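Local coordinates for tryptophan decarboxylase 1 (Oryza sativa subsp. japonica, PDB 6KHO), which catalyses the pyridoxal-phosphate-dependent decarboxylation of tryptophan to tryptamine and of 5-hydroxytryptophan to serotonin, working as a homodimer, at residues Thr355-Glu358 with Tyr359-Asn362; Glu369-Leu373 with Lys374-Val378; Tyr73-Pro76 with Phe77-Met81; Lys82-Ser86 with Ser87-Gly91. All coordinates share one frame; numbering follows the deposited sequence.

Interaction 1: Thr355-Glu358 with Tyr359-Asn362. With ACT (acetate ion), chain D.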
loop_
_atom_site.group_PDB
_atom_site.type_symbol
_atom_site.label_atom_id
_atom_site.label_comp_id
_atom_site.label_asym_id
_atom_site.label_seq_id
_atom_site.Cartn_x
_atom_site.Cartn_y
_atom_site.Cartn_z
ATOM N N THR A 355 -5.827 -15.245 8.017
ATOM C CA THR A 355 -6.998 -15.860 7.407
ATOM C C THR A 355 -6.548 -17.179 6.792
ATOM O O THR A 355 -5.355 -17.407 6.583
ATOM C CB THR A 355 -7.630 -14.982 6.316
ATOM O OG1 THR A 355 -6.639 -14.669 5.315
ATOM C CG2 THR A 355 -8.189 -13.700 6.912
ATOM N N ASN A 356 -7.501 -18.054 6.499
ATOM C CA ASN A 356 -7.174 -19.358 5.918
ATOM C C ASN A 356 -8.196 -19.723 4.850
ATOM O O ASN A 356 -8.837 -20.773 4.918
ATOM C CB ASN A 356 -7.084 -20.430 7.007
ATOM C CG ASN A 356 -6.321 -21.678 6.543
ATOM O OD1 ASN A 356 -5.473 -21.616 5.643
ATOM N ND2 ASN A 356 -6.629 -22.818 7.154
ATOM N N PRO A 357 -8.357 -18.875 3.826
ATOM C CA PRO A 357 -9.324 -19.186 2.768
ATOM C C PRO A 357 -8.869 -20.392 1.959
ATOM O O PRO A 357 -7.673 -20.586 1.715
ATOM C CB PRO A 357 -9.338 -17.914 1.917
ATOM C CG PRO A 357 -7.965 -17.379 2.056
ATOM C CD PRO A 357 -7.538 -17.695 3.483
ATOM N N GLU A 358 -9.848 -21.201 1.546
ATOM C CA GLU A 358 -9.553 -22.482 0.911
ATOM C C GLU A 358 -8.712 -22.305 -0.350
ATOM O O GLU A 358 -7.784 -23.089 -0.603
ATOM C CB GLU A 358 -10.864 -23.199 0.585
ATOM C CG GLU A 358 -10.703 -24.545 -0.096
ATOM C CD GLU A 358 -10.122 -25.596 0.838
ATOM O OE1 GLU A 358 -10.578 -25.682 2.004
ATOM O OE2 GLU A 358 -9.192 -26.316 0.411
ATOM N N TYR A 359 -9.005 -21.272 -1.141
ATOM C CA TYR A 359 -8.343 -21.134 -2.440
ATOM C C TYR A 359 -6.848 -20.818 -2.310
ATOM O O TYR A 359 -6.102 -21.007 -3.280
ATOM C CB TYR A 359 -9.068 -20.082 -3.293
ATOM C CG TYR A 359 -8.659 -18.640 -3.047
ATOM C CD1 TYR A 359 -9.074 -17.960 -1.914
ATOM C CD2 TYR A 359 -7.861 -17.958 -3.962
ATOM C CE1 TYR A 359 -8.694 -16.644 -1.680
ATOM C CE2 TYR A 359 -7.485 -16.639 -3.747
ATOM C CZ TYR A 359 -7.897 -15.988 -2.606
ATOM O OH TYR A 359 -7.518 -14.676 -2.391
ATOM N N LEU A 360 -6.379 -20.411 -1.132
ATOM C CA LEU A 360 -4.960 -20.125 -0.931
ATOM C C LEU A 360 -4.209 -21.248 -0.231
ATOM O O LEU A 360 -2.985 -21.139 -0.063
ATOM C CB LEU A 360 -4.787 -18.841 -0.124
ATOM C CG LEU A 360 -5.255 -17.542 -0.787
ATOM C CD1 LEU A 360 -4.985 -16.360 0.126
ATOM C CD2 LEU A 360 -4.554 -17.353 -2.098
ATOM N N LYS A 361 -4.896 -22.313 0.187
ATOM C CA LYS A 361 -4.240 -23.368 0.958
ATOM C C LYS A 361 -3.157 -24.055 0.138
ATOM O O LYS A 361 -3.298 -24.235 -1.070
ATOM C CB LYS A 361 -5.270 -24.386 1.446
ATOM C CG LYS A 361 -6.120 -23.838 2.589
ATOM C CD LYS A 361 -7.179 -24.824 3.043
ATOM C CE LYS A 361 -7.979 -24.267 4.206
ATOM N NZ LYS A 361 -9.161 -25.129 4.492
ATOM N N ASN A 362 -2.063 -24.426 0.807
ATOM C CA ASN A 362 -0.950 -25.092 0.145
ATOM C C ASN A 362 -0.106 -25.811 1.190
ATOM O O ASN A 362 -0.149 -25.496 2.386
ATOM C CB ASN A 362 -0.090 -24.098 -0.646
ATOM C CG ASN A 362 0.558 -23.063 0.249
ATOM O OD1 ASN A 362 1.689 -23.238 0.703
ATOM N ND2 ASN A 362 -0.179 -21.997 0.548
HETATM C C ACT D . -6.004 -12.314 -4.826
HETATM O O ACT D . -5.571 -11.122 -4.578
HETATM O OXT ACT D . -6.312 -13.238 -4.007
HETATM C CH3 ACT D . -6.178 -12.717 -6.343
#

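Interaction 2: Glu369-Leu373 with Lys374-Val378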
loop_
_atom_site.group_PDB
_atom_site.type_symbol
_atom_site.label_atom_id
_atom_site.label_comp_id
_atom_site.label_asym_id
_atom_site.label_seq_id
_atom_site.Cartn_x
_atom_site.Cartn_y
_atom_site.Cartn_z
ATOM N N GLU A 369 6.206 -23.942 8.300
ATOM C CA GLU A 369 7.612 -23.576 8.163
ATOM C C GLU A 369 7.820 -22.256 7.423
ATOM O O GLU A 369 8.962 -21.804 7.322
ATOM C CB GLU A 369 8.398 -24.694 7.463
ATOM C CG GLU A 369 8.496 -26.034 8.244
ATOM C CD GLU A 369 9.286 -25.956 9.578
ATOM O OE1 GLU A 369 9.857 -24.892 9.927
ATOM O OE2 GLU A 369 9.331 -26.989 10.293
ATOM N N VAL A 370 6.756 -21.625 6.920
ATOM C CA VAL A 370 6.845 -20.332 6.248
ATOM C C VAL A 370 5.870 -19.372 6.919
ATOM O O VAL A 370 4.872 -19.784 7.515
ATOM C CB VAL A 370 6.540 -20.435 4.728
ATOM C CG1 VAL A 370 7.533 -21.340 4.052
ATOM C CG2 VAL A 370 5.094 -20.944 4.489
ATOM N N THR A 371 6.166 -18.077 6.826
ATOM C CA THR A 371 5.201 -17.051 7.207
ATOM C C THR A 371 4.617 -16.460 5.929
ATOM O O THR A 371 5.358 -15.939 5.090
ATOM C CB THR A 371 5.821 -15.957 8.084
ATOM O OG1 THR A 371 6.279 -16.526 9.312
ATOM C CG2 THR A 371 4.767 -14.897 8.441
ATOM N N ASP A 372 3.304 -16.598 5.754
ATOM C CA ASP A 372 2.619 -15.951 4.642
ATOM C C ASP A 372 2.352 -14.509 5.039
ATOM O O ASP A 372 1.707 -14.253 6.066
ATOM C CB ASP A 372 1.325 -16.687 4.301
ATOM C CG ASP A 372 1.573 -18.139 3.930
ATOM O OD1 ASP A 372 2.441 -18.387 3.067
ATOM O OD2 ASP A 372 0.918 -19.033 4.508
ATOM N N LEU A 373 2.880 -13.565 4.252
ATOM C CA LEU A 373 2.908 -12.187 4.721
ATOM C C LEU A 373 1.558 -11.495 4.614
ATOM O O LEU A 373 1.385 -10.424 5.207
ATOM C CB LEU A 373 3.999 -11.394 3.988
ATOM C CG LEU A 373 5.400 -11.910 4.381
ATOM C CD1 LEU A 373 6.509 -11.317 3.516
ATOM C CD2 LEU A 373 5.705 -11.685 5.843
ATOM N N LYS A 374 0.572 -12.098 3.948
ATOM C CA LYS A 374 -0.798 -11.623 4.123
ATOM C C LYS A 374 -1.233 -11.655 5.590
ATOM O O LYS A 374 -2.123 -10.890 5.982
ATOM C CB LYS A 374 -1.765 -12.454 3.291
ATOM C CG LYS A 374 -1.875 -13.910 3.735
ATOM C CD LYS A 374 -2.984 -14.605 2.944
ATOM C CE LYS A 374 -3.231 -16.010 3.443
ATOM N NZ LYS A 374 -3.947 -15.959 4.760
ATOM N N ASP A 375 -0.616 -12.503 6.410
ATOM C CA ASP A 375 -0.989 -12.632 7.808
ATOM C C ASP A 375 -0.263 -11.626 8.693
ATOM O O ASP A 375 -0.420 -11.671 9.913
ATOM C CB ASP A 375 -0.715 -14.062 8.301
ATOM C CG ASP A 375 -1.556 -15.119 7.583
ATOM O OD1 ASP A 375 -2.638 -14.809 7.045
ATOM O OD2 ASP A 375 -1.127 -16.286 7.567
ATOM N N MET A 376 0.512 -10.712 8.103
ATOM C CA MET A 376 1.223 -9.672 8.837
ATOM C C MET A 376 0.829 -8.270 8.379
ATOM O O MET A 376 1.522 -7.303 8.708
ATOM C CB MET A 376 2.736 -9.856 8.693
ATOM C CG MET A 376 3.255 -11.156 9.263
ATOM S SD MET A 376 3.586 -10.958 11.014
ATOM C CE MET A 376 5.032 -9.891 10.980
ATOM N N GLN A 377 -0.270 -8.133 7.637
ATOM C CA GLN A 377 -0.656 -6.855 7.036
ATOM C C GLN A 377 -2.173 -6.801 6.966
ATOM O O GLN A 377 -2.859 -7.780 7.279
ATOM C CB GLN A 377 -0.060 -6.692 5.628
ATOM C CG GLN A 377 -0.649 -7.696 4.642
ATOM C CD GLN A 377 -0.053 -7.606 3.226
ATOM O OE1 GLN A 377 1.057 -7.111 3.033
ATOM N NE2 GLN A 377 -0.805 -8.081 2.240
ATOM N N VAL A 378 -2.692 -5.667 6.492
ATOM C CA VAL A 378 -4.142 -5.510 6.349
ATOM C C VAL A 378 -4.676 -6.313 5.164
ATOM O O VAL A 378 -5.654 -7.063 5.290
ATOM C CB VAL A 378 -4.501 -4.014 6.236
ATOM C CG1 VAL A 378 -5.950 -3.828 5.750
ATOM C CG2 VAL A 378 -4.273 -3.333 7.592
HETATM O O HOH W 1 1.435 -17.309 7.881
#

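Interaction 3: Tyr73-Pro76 with Phe77-Met81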
loop_
_atom_site.group_PDB
_atom_site.type_symbol
_atom_site.label_atom_id
_atom_site.label_comp_id
_atom_site.label_asym_id
_atom_site.label_seq_id
_atom_site.Cartn_x
_atom_site.Cartn_y
_atom_site.Cartn_z
ATOM N N TYR A 73 -9.580 6.007 -28.823
ATOM C CA TYR A 73 -8.593 5.340 -29.649
ATOM C C TYR A 73 -7.221 5.430 -29.000
ATOM O O TYR A 73 -7.010 6.170 -28.033
ATOM C CB TYR A 73 -8.583 5.958 -31.056
ATOM C CG TYR A 73 -9.938 5.850 -31.719
ATOM C CD1 TYR A 73 -10.394 4.625 -32.173
ATOM C CD2 TYR A 73 -10.776 6.961 -31.860
ATOM C CE1 TYR A 73 -11.631 4.492 -32.760
ATOM C CE2 TYR A 73 -12.028 6.835 -32.457
ATOM C CZ TYR A 73 -12.440 5.592 -32.906
ATOM O OH TYR A 73 -13.662 5.402 -33.505
ATOM N N SER A 74 -6.280 4.670 -29.553
ATOM C CA SER A 74 -4.942 4.617 -28.985
ATOM C C SER A 74 -4.093 5.784 -29.487
ATOM O O SER A 74 -4.430 6.460 -30.463
ATOM C CB SER A 74 -4.270 3.287 -29.335
ATOM O OG SER A 74 -4.061 3.202 -30.735
ATOM N N ALA A 75 -2.970 6.014 -28.813
ATOM C CA ALA A 75 -2.026 7.048 -29.207
ATOM C C ALA A 75 -0.609 6.522 -29.052
ATOM O O ALA A 75 -0.349 5.682 -28.177
ATOM C CB ALA A 75 -2.188 8.325 -28.371
ATOM N N PRO A 76 0.329 6.995 -29.876
ATOM C CA PRO A 76 1.732 6.613 -29.675
ATOM C C PRO A 76 2.186 7.027 -28.293
ATOM O O PRO A 76 1.789 8.079 -27.772
ATOM C CB PRO A 76 2.482 7.389 -30.768
ATOM C CG PRO A 76 1.447 7.660 -31.804
ATOM C CD PRO A 76 0.169 7.877 -31.048
ATOM N N PHE A 77 3.004 6.174 -27.683
ATOM C CA PHE A 77 3.483 6.473 -26.340
ATOM C C PHE A 77 4.289 7.766 -26.306
ATOM O O PHE A 77 4.399 8.388 -25.251
ATOM C CB PHE A 77 4.311 5.303 -25.800
ATOM C CG PHE A 77 4.670 5.436 -24.345
ATOM C CD1 PHE A 77 3.688 5.374 -23.366
ATOM C CD2 PHE A 77 5.997 5.620 -23.957
ATOM C CE1 PHE A 77 4.015 5.491 -22.019
ATOM C CE2 PHE A 77 6.334 5.737 -22.613
ATOM C CZ PHE A 77 5.341 5.683 -21.643
ATOM N N ASP A 78 4.840 8.199 -27.445
ATOM C CA ASP A 78 5.484 9.507 -27.489
ATOM C C ASP A 78 4.519 10.627 -27.118
ATOM O O ASP A 78 4.940 11.640 -26.555
ATOM C CB ASP A 78 6.056 9.763 -28.880
ATOM C CG ASP A 78 6.837 8.580 -29.403
ATOM O OD1 ASP A 78 6.222 7.505 -29.663
ATOM O OD2 ASP A 78 8.071 8.723 -29.519
ATOM N N VAL A 79 3.235 10.470 -27.448
ATOM C CA VAL A 79 2.234 11.478 -27.107
ATOM C C VAL A 79 1.964 11.481 -25.605
ATOM O O VAL A 79 1.854 12.541 -24.981
ATOM C CB VAL A 79 0.948 11.232 -27.914
ATOM C CG1 VAL A 79 -0.187 12.128 -27.409
ATOM C CG2 VAL A 79 1.212 11.450 -29.408
ATOM N N THR A 80 1.862 10.295 -25.000
ATOM C CA THR A 80 1.713 10.214 -23.550
ATOM C C THR A 80 2.870 10.906 -22.842
ATOM O O THR A 80 2.663 11.690 -21.911
ATOM C CB THR A 80 1.616 8.749 -23.134
ATOM O OG1 THR A 80 0.559 8.134 -23.885
ATOM C CG2 THR A 80 1.336 8.641 -21.625
ATOM N N MET A 81 4.101 10.654 -23.297
ATOM C CA MET A 81 5.265 11.306 -22.700
ATOM C C MET A 81 5.276 12.812 -22.960
ATOM O O MET A 81 5.747 13.579 -22.113
ATOM C CB MET A 81 6.558 10.683 -23.232
ATOM C CG MET A 81 6.754 9.202 -22.854
ATOM S SD MET A 81 6.865 8.979 -21.064
ATOM C CE MET A 81 8.334 9.937 -20.710
#

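Interaction 4: Lys82-Ser86 with Ser87-Gly91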
loop_
_atom_site.group_PDB
_atom_site.type_symbol
_atom_site.label_atom_id
_atom_site.label_comp_id
_atom_site.label_asym_id
_atom_site.label_seq_id
_atom_site.Cartn_x
_atom_site.Cartn_y
_atom_site.Cartn_z
ATOM N N LYS A 82 4.789 13.262 -24.121
ATOM C CA LYS A 82 4.725 14.708 -24.332
ATOM C C LYS A 82 3.745 15.363 -23.361
ATOM O O LYS A 82 4.035 16.428 -22.804
ATOM C CB LYS A 82 4.350 15.037 -25.781
ATOM C CG LYS A 82 4.320 16.545 -26.055
ATOM C CD LYS A 82 3.940 16.848 -27.497
ATOM C CE LYS A 82 4.191 18.314 -27.863
ATOM N NZ LYS A 82 4.379 18.444 -29.346
ATOM N N GLU A 83 2.587 14.738 -23.135
ATOM C CA GLU A 83 1.642 15.273 -22.150
ATOM C C GLU A 83 2.202 15.206 -20.737
ATOM O O GLU A 83 1.950 16.107 -19.931
ATOM C CB GLU A 83 0.301 14.543 -22.258
ATOM C CG GLU A 83 -0.302 14.692 -23.677
ATOM C CD GLU A 83 -1.729 14.180 -23.803
ATOM O OE1 GLU A 83 -2.182 13.413 -22.930
ATOM O OE2 GLU A 83 -2.404 14.542 -24.790
ATOM N N LEU A 84 2.979 14.167 -20.420
ATOM C CA LEU A 84 3.713 14.158 -19.160
ATOM C C LEU A 84 4.577 15.408 -19.019
ATOM O O LEU A 84 4.553 16.086 -17.982
ATOM C CB LEU A 84 4.579 12.899 -19.074
ATOM C CG LEU A 84 5.477 12.820 -17.848
ATOM C CD1 LEU A 84 4.635 12.582 -16.597
ATOM C CD2 LEU A 84 6.520 11.728 -18.029
ATOM N N ARG A 85 5.354 15.727 -20.053
ATOM C CA ARG A 85 6.277 16.852 -19.953
ATOM C C ARG A 85 5.551 18.192 -19.987
ATOM O O ARG A 85 6.001 19.146 -19.340
ATOM C CB ARG A 85 7.318 16.795 -21.074
ATOM C CG ARG A 85 8.141 15.512 -21.090
ATOM C CD ARG A 85 8.948 15.356 -22.367
ATOM N NE ARG A 85 10.379 15.377 -22.076
ATOM C CZ ARG A 85 11.184 14.316 -22.130
ATOM N NH1 ARG A 85 10.705 13.121 -22.481
ATOM N NH2 ARG A 85 12.476 14.456 -21.837
ATOM N N SER A 86 4.445 18.283 -20.729
ATOM C CA SER A 86 3.761 19.557 -20.956
ATOM C C SER A 86 2.758 19.911 -19.867
ATOM O O SER A 86 2.625 21.088 -19.516
ATOM C CB SER A 86 3.019 19.540 -22.296
ATOM O OG SER A 86 3.923 19.478 -23.373
ATOM N N SER A 87 2.028 18.925 -19.341
ATOM C CA SER A 87 0.920 19.195 -18.437
ATOM C C SER A 87 1.124 18.668 -17.025
ATOM O O SER A 87 0.591 19.258 -16.081
ATOM C CB SER A 87 -0.373 18.600 -19.000
ATOM O OG SER A 87 -0.709 19.213 -20.233
ATOM N N VAL A 88 1.882 17.586 -16.848
ATOM C CA VAL A 88 2.081 17.010 -15.520
ATOM C C VAL A 88 3.265 17.665 -14.816
ATOM O O VAL A 88 3.108 18.260 -13.742
ATOM C CB VAL A 88 2.266 15.484 -15.611
ATOM C CG1 VAL A 88 2.575 14.895 -14.228
ATOM C CG2 VAL A 88 1.040 14.831 -16.261
ATOM N N VAL A 89 4.454 17.561 -15.402
ATOM C CA VAL A 89 5.680 18.081 -14.788
ATOM C C VAL A 89 5.563 19.548 -14.367
ATOM O O VAL A 89 6.074 19.908 -13.294
ATOM C CB VAL A 89 6.888 17.890 -15.723
ATOM C CG1 VAL A 89 8.108 18.632 -15.191
ATOM C CG2 VAL A 89 7.209 16.411 -15.899
ATOM N N PRO A 90 4.951 20.444 -15.161
ATOM C CA PRO A 90 4.867 21.849 -14.724
ATOM C C PRO A 90 3.939 22.073 -13.540
ATOM O O PRO A 90 4.028 23.129 -12.901
ATOM C CB PRO A 90 4.362 22.581 -15.979
ATOM C CG PRO A 90 4.772 21.684 -17.114
ATOM C CD PRO A 90 4.528 20.311 -16.567
ATOM N N GLY A 91 3.053 21.129 -13.233
ATOM C CA GLY A 91 2.183 21.217 -12.077
ATOM C C GLY A 91 2.658 20.436 -10.871
ATOM O O GLY A 91 1.918 20.336 -9.885
#

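Interaction 1: Thr355-Glu358 with Tyr359-Asn362
Lys-361 runs extended back along the turn it closes and meets three residues of 355-358 on the way out. Its CB lies 3.5 Å from the backbone O of Glu-358, the same oxygen that accepts its N-H in a 3-10 bond of 3.1 Å between Lys-361 N and Glu-358 O. CG sits against the carbonyl oxygens of Pro-357 and Glu-358, and CD runs beside the carboxylate of Glu-358. CE reaches the amide of Asn-356, 3.6 Å from its ND2, the two side chains crossing nearly at right angles. Lys-361 NZ then closes a 2.9 Å salt bridge with Glu-358 OE1. A bend at chi2 (70°) brings the carboxylate back beside the lysine, and NZ meets OE1 from above the carboxylate plane, 46° out of it. The other oxygen, OE2, is held by His-475 of the second subunit, so this acid joins turn and dimer partner.

Pro-357 packs against Tyr-359 and Leu-360. Its CB lies obliquely 3.8 Å from CD1 of the Tyr-359 ring, and its CG is 3.7 Å from CD1 of Leu-360. Leu-360 CG lies over one face of that ring, offset toward its rim. Tyr-359 is the catalytic proton donor; its OH makes a very short bond, 2.5 Å, to OXT of an acetate at the ring edge, probably from the crystallisation liquor, and also bonds His-214 of the second subunit. The turn belongs to the loop between helices 346-353 and 363-366, where Asn-362 caps the latter, and it projects the tyrosine toward the neighbouring subunit.

Interaction 2: Glu369-Leu373 with Lys374-Val378
Thr-371 and Met-376 bring their side chains together nearly at a right angle, with CG2 of the threonine 4.1 Å from CG of the methionine. The methyl points that way because it stands anti to the backbone N. Met-376 bends at both chi2 and chi3; its end leads away from the turn, and the side chain touches Val-170 of strand 168-172. On the same methionine CG, Leu-373 CD2 adds a looser apolar contact at 4.2 Å. The backbone beneath turns through two 3-10 bonds, Asp-375 N to Asp-372 O at 2.9 Å and Met-376 N to Leu-373 O at 3.0 Å. Gln-377 CG also comes within 3.4 Å of Leu-373 O; beyond it, OE1 accepts from Arg-382 NE while NE2 bonds the carbonyls of Gly-379 and Gly-381.

Two acids lie near each other. Asp-372 OD2 and Asp-375 OD2 are 4.6 Å apart, but each has its own partners: Asp-372 binds Ser-365 through OD2 and the backbone N of Trp-129 through OD1. Asp-375 OD1 receives Lys-374 NZ on its syn side at 2.9 Å, and a bend at chi4 (74°) brings the ammonium round to this neighbouring acid. A water bridges the turn, accepting from Asp-372 N and donating to Asp-375 OD2.

Lys-374 NZ is also bound to Thr-355 O, so one ammonium ties this turn to the loop carrying the catalytic tyrosine. Its positive charge, with the water and the outside donors, probably offsets the repulsion of the two nearby aspartates, just ahead of the cofactor-binding Val-380 and Gly-381.

Interaction 3: Tyr73-Pro76 with Phe77-Met81
Pro-76 and Val-79 meet at the start of helix 77-88, where the chain leaves an extended loop. One hydrogen bond joins the two segments: Val-79 N donates to Pro-76 O over 2.8 Å, with an N-H...O angle of 142°. It is an i to i+3 bond in the first turn, its donor standing 50° out of the carbonyl plane. Pro-76 occupies the N-cap position.

Two apolar contacts gather round the same turn. Val-79 CG2, placed beside the backbone N with CG1 anti to it (chi1 171°), approaches the proline ring at CD from an oblique direction, 4.1 Å away. Ala-75 adds its methyl, CB lying 4.3 Å from Val-79 CB. Carbon also meets oxygen in plain van der Waals contact: Val-79 CB is 3.3 Å from Pro-76 O, and Pro-76 CB is 3.9 Å from Asp-78 OD1.

Further out, Phe-77 directs its ring to stack with Tyr-33 and packs on Ala-114 of the second subunit. Thr-80 OG1 hydrogen-bonds Thr-395 of that subunit, while both Ala-75 and Val-79 rest on its Arg-394.

Proline offers no side-chain acceptor at the N-cap, so it cannot cap a helix N-H through its side chain. Among these residues the first turn is closed by the Pro-76 carbonyl and by hydrocarbon contacts, while the polar side chain of Thr-80 is spent on the dimer interface.

Interaction 4: Lys82-Ser86 with Ser87-Gly91
Leu-84 O takes the straightest of the four bonds between the two segments, from Val-89 N at 3.0 Å with an N-H...O angle of 175°. That i to i+5 link is a pi-type turn, and it shifts the pattern of donors around it. Ser-87 N still makes the regular i to i+4 bond to Glu-83 O, 2.9 Å long. Val-88 N has only weak bonds to make across the turn, to Glu-83 O at 3.4 Å and Leu-84 O at 3.3 Å.

Just before them, Lys-82 O accepts twice, from Ser-86 N and from Ser-86 OG. The hydroxyl reaches back at 3.1 Å because OG lies beside its own backbone N (chi1 -67°). Further on, Ser-87 O accepts from Tyr-61 OH, and Gly-91 N donates to Val-88 O. Pro-90 has no N-H to offer; its CD lies 3.3 Å from Arg-85 O and its CG 3.3 Å from Ser-86 O.

On the buried side Leu-84 CD1 touches Val-88 CB at 3.9 Å, and Ile-118 and Met-138 of the second subunit pack on them. Polar tips find partners outside the two segments: salt bridges join Glu-83 to Arg-394 of the second subunit and Arg-85 to Asp-43, and Ser-87 OG hydrogen-bonds Glu-65.

The wide turn is consistent with the lack of an N-H on Pro-90: Leu-84 O is met by Val-89 N, while the carbonyls of Arg-85 and Ser-86 lie against proline carbons.

The four contacts form two neighbouring pairs. Interactions 3 and 4 follow one another on helix 77-88, with centres 14 Å apart, and both press on the second subunit, sharing its Arg-394. Interactions 1 and 2 lie 12 Å apart, centre to centre, and touch directly: Thr-355 OG1 is 3.0 Å from Lys-374 NZ, a probable hydrogen bond, and Leu-360 packs on the same lysine. This pair borders the active site, with the side chains of Tyr-359 and Gln-377 about 5 and 6 Å from a pyridoxal phosphate. The helix pair is away from the annotated sites, its nearest atoms about 28 Å or more from those of the other pair.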